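Local coordinates for protein farnesyl pyrophosphate synthase (Pseudomonas aeruginosa, PDB 3ZOU) that makes farnesyl diphosphate, condensing allylic substrates such as geranyl diphosphate with isopentenyl diphosphate in a magnesium-dependent prenyl transfer, at residues A[211-223]-A[283-295]. Sequence-based numbering, arbitrary orientation.
With 6H6 (3-(2-oxo-1,3-benzoxazol-3(2H)-yl)propanoic acid), chain G.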
loop_
_atom_site.group_PDB
_atom_site.type_symbol
_atom_site.label_atom_id
_atom_site.label_comp_id
_atom_site.label_asym_id
_atom_site.label_seq_id
_atom_site.Cartn_x
_atom_site.Cartn_y
_atom_site.Cartn_z
ATOM N N TYR A 211 -21.742 2.602 14.837
ATOM C CA TYR A 211 -21.471 1.325 15.490
ATOM C C TYR A 211 -19.984 1.124 15.639
ATOM O O TYR A 211 -19.483 0.719 16.679
ATOM C CB TYR A 211 -22.203 0.194 14.716
ATOM C CG TYR A 211 -21.750 -1.202 15.133
ATOM C CD1 TYR A 211 -20.643 -1.789 14.573
ATOM C CD2 TYR A 211 -22.363 -1.854 16.161
ATOM C CE1 TYR A 211 -20.181 -3.015 14.950
ATOM C CE2 TYR A 211 -21.903 -3.105 16.590
ATOM C CZ TYR A 211 -20.822 -3.701 15.979
ATOM O OH TYR A 211 -20.340 -4.905 16.409
ATOM N N ALA A 212 -19.294 1.244 14.505
ATOM C CA ALA A 212 -17.868 0.927 14.435
ATOM C C ALA A 212 -17.028 1.852 15.310
ATOM O O ALA A 212 -16.112 1.432 15.955
ATOM C CB ALA A 212 -17.450 1.023 12.963
ATOM N N GLU A 213 -17.379 3.136 15.328
ATOM C CA GLU A 213 -16.734 4.072 16.215
ATOM C C GLU A 213 -16.830 3.681 17.663
ATOM O O GLU A 213 -15.868 3.684 18.407
ATOM C CB GLU A 213 -17.331 5.486 16.020
ATOM C CG GLU A 213 -17.066 6.117 14.674
ATOM C CD GLU A 213 -17.892 7.373 14.340
ATOM O OE1 GLU A 213 -18.978 7.591 14.912
ATOM O OE2 GLU A 213 -17.463 8.117 13.433
ATOM N N ALA A 214 -18.046 3.300 18.027
ATOM C CA ALA A 214 -18.300 2.898 19.402
ATOM C C ALA A 214 -17.591 1.634 19.815
ATOM O O ALA A 214 -16.959 1.572 20.892
ATOM C CB ALA A 214 -19.814 2.846 19.629
ATOM N N ILE A 215 -17.650 0.566 19.020
ATOM C CA ILE A 215 -16.959 -0.623 19.416
ATOM C C ILE A 215 -15.457 -0.494 19.410
ATOM O O ILE A 215 -14.780 -1.137 20.193
ATOM C CB ILE A 215 -17.363 -1.890 18.651
ATOM C CG1 ILE A 215 -17.115 -1.765 17.143
ATOM C CG2 ILE A 215 -18.815 -2.186 18.854
ATOM C CD1 ILE A 215 -16.910 -3.076 16.472
ATOM N N GLY A 216 -14.954 0.319 18.456
ATOM C CA GLY A 216 -13.482 0.536 18.434
ATOM C C GLY A 216 -12.964 1.125 19.726
ATOM O O GLY A 216 -12.001 0.661 20.287
ATOM N N LEU A 217 -13.687 2.085 20.273
ATOM C CA LEU A 217 -13.319 2.652 21.529
ATOM C C LEU A 217 -13.597 1.702 22.680
ATOM O O LEU A 217 -12.816 1.558 23.623
ATOM C CB LEU A 217 -14.010 3.998 21.774
ATOM C CG LEU A 217 -13.504 5.222 21.058
ATOM C CD1 LEU A 217 -14.222 6.399 21.791
ATOM C CD2 LEU A 217 -11.997 5.382 21.199
ATOM N N ALA A 218 -14.753 1.028 22.615
ATOM C CA ALA A 218 -15.065 0.047 23.685
ATOM C C ALA A 218 -13.977 -0.984 23.910
ATOM O O ALA A 218 -13.631 -1.322 25.065
ATOM C CB ALA A 218 -16.399 -0.609 23.384
ATOM N N PHE A 219 -13.390 -1.490 22.824
ATOM C CA PHE A 219 -12.342 -2.406 22.912
ATOM C C PHE A 219 -11.152 -1.855 23.692
ATOM O O PHE A 219 -10.584 -2.549 24.531
ATOM C CB PHE A 219 -11.794 -2.793 21.560
ATOM C CG PHE A 219 -10.791 -3.887 21.677
ATOM C CD1 PHE A 219 -11.216 -5.178 22.021
ATOM C CD2 PHE A 219 -9.421 -3.647 21.544
ATOM C CE1 PHE A 219 -10.293 -6.221 22.197
ATOM C CE2 PHE A 219 -8.495 -4.691 21.690
ATOM C CZ PHE A 219 -8.939 -5.974 22.039
ATOM N N GLN A 220 -10.828 -0.601 23.416
ATOM C CA GLN A 220 -9.669 -0.003 24.054
ATOM C C GLN A 220 -9.924 0.269 25.547
ATOM O O GLN A 220 -9.030 0.066 26.380
ATOM C CB GLN A 220 -9.272 1.286 23.337
ATOM C CG GLN A 220 -8.802 1.018 21.922
ATOM C CD GLN A 220 -7.569 0.135 21.852
ATOM O OE1 GLN A 220 -6.713 0.111 22.751
ATOM N NE2 GLN A 220 -7.509 -0.701 20.814
ATOM N N VAL A 221 -11.133 0.722 25.838
ATOM C CA VAL A 221 -11.525 0.958 27.255
ATOM C C VAL A 221 -11.474 -0.343 28.026
ATOM O O VAL A 221 -10.852 -0.446 29.137
ATOM C CB VAL A 221 -12.894 1.631 27.352
ATOM C CG1 VAL A 221 -13.294 1.797 28.843
ATOM C CG2 VAL A 221 -12.956 2.957 26.612
ATOM N N GLN A 222 -12.139 -1.384 27.489
ATOM C CA GLN A 222 -12.139 -2.680 28.218
ATOM C C GLN A 222 -10.728 -3.271 28.321
ATOM O O GLN A 222 -10.373 -3.905 29.328
ATOM C CB GLN A 222 -13.140 -3.667 27.578
ATOM C CG GLN A 222 -13.293 -4.992 28.269
ATOM C CD GLN A 222 -13.949 -4.843 29.648
ATOM O OE1 GLN A 222 -14.438 -3.759 29.999
ATOM N NE2 GLN A 222 -13.919 -5.889 30.421
ATOM N N ASP A 223 -9.884 -3.119 27.303
ATOM C CA ASP A 223 -8.518 -3.646 27.406
ATOM C C ASP A 223 -7.738 -3.011 28.578
ATOM O O ASP A 223 -7.025 -3.734 29.304
ATOM C CB ASP A 223 -7.706 -3.350 26.152
ATOM C CG ASP A 223 -7.894 -4.373 25.070
ATOM O OD1 ASP A 223 -8.726 -5.304 25.228
ATOM O OD2 ASP A 223 -7.245 -4.227 23.978
ATOM N N PRO A 283 -25.118 -10.621 14.773
ATOM C CA PRO A 283 -23.705 -10.871 15.050
ATOM C C PRO A 283 -22.986 -9.594 15.511
ATOM O O PRO A 283 -22.167 -9.669 16.408
ATOM C CB PRO A 283 -23.205 -11.378 13.712
ATOM C CG PRO A 283 -24.352 -12.197 13.215
ATOM C CD PRO A 283 -25.529 -11.364 13.538
ATOM N N LEU A 284 -23.310 -8.494 14.869
ATOM C CA LEU A 284 -22.748 -7.188 15.287
ATOM C C LEU A 284 -23.144 -6.808 16.690
ATOM O O LEU A 284 -22.376 -6.310 17.517
ATOM C CB LEU A 284 -23.135 -6.116 14.314
ATOM C CG LEU A 284 -22.529 -6.104 12.897
ATOM C CD1 LEU A 284 -22.973 -4.881 12.128
ATOM C CD2 LEU A 284 -21.017 -6.121 12.947
ATOM N N ARG A 285 -24.425 -7.040 16.981
ATOM C CA ARG A 285 -24.868 -6.755 18.345
ATOM C C ARG A 285 -24.143 -7.597 19.391
ATOM O O ARG A 285 -23.734 -7.137 20.484
ATOM C CB ARG A 285 -26.393 -6.965 18.458
ATOM C CG ARG A 285 -27.200 -6.037 17.595
ATOM C CD ARG A 285 -28.696 -6.387 17.636
ATOM N NE ARG A 285 -29.481 -5.421 16.885
ATOM C CZ ARG A 285 -30.167 -5.632 15.781
ATOM N NH1 ARG A 285 -30.299 -6.836 15.268
ATOM N NH2 ARG A 285 -30.737 -4.613 15.198
ATOM N N GLN A 286 -24.044 -8.893 19.100
ATOM C CA GLN A 286 -23.368 -9.834 19.982
ATOM C C GLN A 286 -21.881 -9.498 20.201
ATOM O O GLN A 286 -21.338 -9.680 21.276
ATOM C CB GLN A 286 -23.543 -11.274 19.475
ATOM C CG GLN A 286 -24.967 -11.765 19.609
ATOM C CD GLN A 286 -25.097 -13.234 19.173
ATOM O OE1 GLN A 286 -24.159 -14.035 19.361
ATOM N NE2 GLN A 286 -26.256 -13.602 18.675
ATOM N N LEU A 287 -21.236 -9.065 19.134
ATOM C CA LEU A 287 -19.860 -8.619 19.245
ATOM C C LEU A 287 -19.734 -7.419 20.173
ATOM O O LEU A 287 -18.856 -7.424 20.996
ATOM C CB LEU A 287 -19.296 -8.265 17.845
ATOM C CG LEU A 287 -17.849 -7.763 17.919
ATOM C CD1 LEU A 287 -16.898 -8.875 18.281
ATOM C CD2 LEU A 287 -17.532 -7.230 16.529
ATOM N N ALA A 288 -20.602 -6.466 20.043
ATOM C CA ALA A 288 -20.598 -5.317 20.949
ATOM C C ALA A 288 -20.683 -5.695 22.408
ATOM O O ALA A 288 -19.949 -5.159 23.252
ATOM C CB ALA A 288 -21.621 -4.294 20.573
ATOM N N ARG A 289 -21.589 -6.648 22.693
ATOM C CA ARG A 289 -21.657 -7.139 24.074
ATOM C C ARG A 289 -20.445 -7.903 24.484
ATOM O O ARG A 289 -19.920 -7.754 25.621
ATOM C CB ARG A 289 -22.938 -7.965 24.211
ATOM C CG ARG A 289 -24.178 -7.143 23.933
ATOM C CD ARG A 289 -25.461 -7.827 24.411
ATOM N NE ARG A 289 -26.616 -7.102 23.954
ATOM C CZ ARG A 289 -27.353 -7.459 22.904
ATOM N NH1 ARG A 289 -27.028 -8.510 22.177
ATOM N NH2 ARG A 289 -28.402 -6.736 22.576
ATOM N N TYR A 290 -19.950 -8.784 23.635
ATOM C CA TYR A 290 -18.769 -9.581 23.941
ATOM C C TYR A 290 -17.571 -8.709 24.366
ATOM O O TYR A 290 -16.857 -9.031 25.308
ATOM C CB TYR A 290 -18.356 -10.419 22.732
ATOM C CG TYR A 290 -17.015 -11.044 22.893
ATOM C CD1 TYR A 290 -16.848 -12.218 23.631
ATOM C CD2 TYR A 290 -15.887 -10.462 22.288
ATOM C CE1 TYR A 290 -15.588 -12.782 23.814
ATOM C CE2 TYR A 290 -14.645 -11.004 22.495
ATOM C CZ TYR A 290 -14.515 -12.157 23.275
ATOM O OH TYR A 290 -13.236 -12.716 23.433
ATOM N N ILE A 291 -17.403 -7.597 23.635
ATOM C CA ILE A 291 -16.234 -6.750 23.845
ATOM C C ILE A 291 -16.162 -6.226 25.293
ATOM O O ILE A 291 -15.104 -6.248 25.909
ATOM C CB ILE A 291 -16.227 -5.570 22.857
ATOM C CG1 ILE A 291 -15.875 -6.044 21.447
ATOM C CG2 ILE A 291 -15.242 -4.507 23.270
ATOM C CD1 ILE A 291 -16.274 -5.080 20.391
ATOM N N VAL A 292 -17.303 -5.871 25.845
ATOM C CA VAL A 292 -17.295 -5.343 27.188
ATOM C C VAL A 292 -17.545 -6.397 28.269
ATOM O O VAL A 292 -17.329 -6.134 29.449
ATOM C CB VAL A 292 -18.267 -4.154 27.342
ATOM C CG1 VAL A 292 -17.889 -3.077 26.355
ATOM C CG2 VAL A 292 -19.757 -4.546 27.177
ATOM N N GLU A 293 -18.021 -7.577 27.878
ATOM C CA GLU A 293 -18.208 -8.648 28.840
ATOM C C GLU A 293 -17.021 -9.503 29.083
ATOM O O GLU A 293 -17.006 -10.333 30.050
ATOM C CB GLU A 293 -19.414 -9.522 28.444
ATOM C CG GLU A 293 -20.764 -8.832 28.509
ATOM C CD GLU A 293 -21.909 -9.711 28.044
ATOM O OE1 GLU A 293 -21.737 -10.987 27.942
ATOM O OE2 GLU A 293 -22.975 -9.160 27.684
ATOM N N ARG A 294 -15.998 -9.396 28.233
ATOM C CA ARG A 294 -14.831 -10.236 28.440
ATOM C C ARG A 294 -14.115 -9.932 29.779
ATOM O O ARG A 294 -14.055 -8.809 30.269
ATOM C CB ARG A 294 -13.933 -10.308 27.200
ATOM C CG ARG A 294 -13.274 -9.034 26.827
ATOM C CD ARG A 294 -12.954 -8.898 25.329
ATOM N NE ARG A 294 -12.700 -7.466 25.165
ATOM C CZ ARG A 294 -11.504 -6.924 25.223
ATOM N NH1 ARG A 294 -10.433 -7.699 25.436
ATOM N NH2 ARG A 294 -11.373 -5.594 25.168
ATOM N N ARG A 295 -13.691 -11.041 30.408
ATOM C CA ARG A 295 -13.108 -11.071 31.754
ATOM C C ARG A 295 -11.991 -12.103 31.650
ATOM O O ARG A 295 -10.920 -11.737 31.188
ATOM C CB ARG A 295 -14.121 -11.495 32.872
ATOM C CG ARG A 295 -15.316 -10.555 33.179
ATOM C CD ARG A 295 -14.956 -9.151 33.746
ATOM N NE ARG A 295 -16.162 -8.351 33.951
ATOM C CZ ARG A 295 -16.734 -7.550 33.041
ATOM N NH1 ARG A 295 -16.201 -7.410 31.817
ATOM N NH2 ARG A 295 -17.846 -6.874 33.353
HETATM O O 6H6 G . -11.190 -17.516 22.445
HETATM N N1 6H6 G . -13.987 -14.742 21.077
HETATM O O1 6H6 G . -15.903 -15.833 21.732
HETATM C C2 6H6 G . -15.299 -14.952 21.085
HETATM O O2 6H6 G . -15.890 -14.053 20.258
HETATM C C3 6H6 G . -14.921 -13.261 19.770
HETATM C C4 6H6 G . -15.015 -12.190 18.905
HETATM C C5 6H6 G . -13.816 -11.573 18.560
HETATM C C6 6H6 G . -12.604 -12.024 19.074
HETATM C C7 6H6 G . -12.499 -13.100 19.929
HETATM C C8 6H6 G . -13.693 -13.709 20.284
HETATM C C9 6H6 G . -13.017 -15.553 21.800
HETATM C C10 6H6 G . -12.810 -16.774 20.875
HETATM C C11 6H6 G . -11.598 -17.618 21.269
HETATM O OXT 6H6 G . -11.139 -18.384 20.389
#
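With CG between the backbone N and the carbonyl carbon (chi1 66°) and the chain extended from there to NE, Arg294 reaches back from the end of helix 282-293 to Asp223 of helix 202-227. NH1 and NH2 both bond to Asp223 OD1, NH2 at 2.7 Å from above the carboxylate plane, NH1 at 2.9 Å nearly along the C-O axis. The Phe219 ring covers one guanidinium face, offset and nearly parallel (planes 14° apart), its CE1 3.3 Å from Arg294 CZ; Gln222 CG lies over the opposite face. Arg294 NE bonds back to Ile291 O, fixing the group's rotation. Gln222, bent at chi2, offers an amide N-H suited to a carbonyl just past the helix end: NE2 donates to Arg294 O (2.9 Å), which also accepts from Arg295 NH1.

Between the nearly parallel helices (18°), small Ala218 and Ala288 leave room for Ile215 and Ile291 to cross at about a right angle, Ile215 CB lying 3.8 Å from Ile291 CD1. At the far end the Tyr211 hydroxyl donates to Leu284 O (2.7 Å), while the ring packs on the Leu284 side chain. Leu287 and Tyr290 line the pocket of 6H6, whose O2 sits over the centre of one Tyr290 ring face.

The C-terminal tail is thus tied to the start of the second aspartate-rich motif of this all-helical polyprenyl synthase fold: the two-nitrogen grip fixes the Asp223 carboxylate, a side chain about 5 Å from a bound magnesium ion.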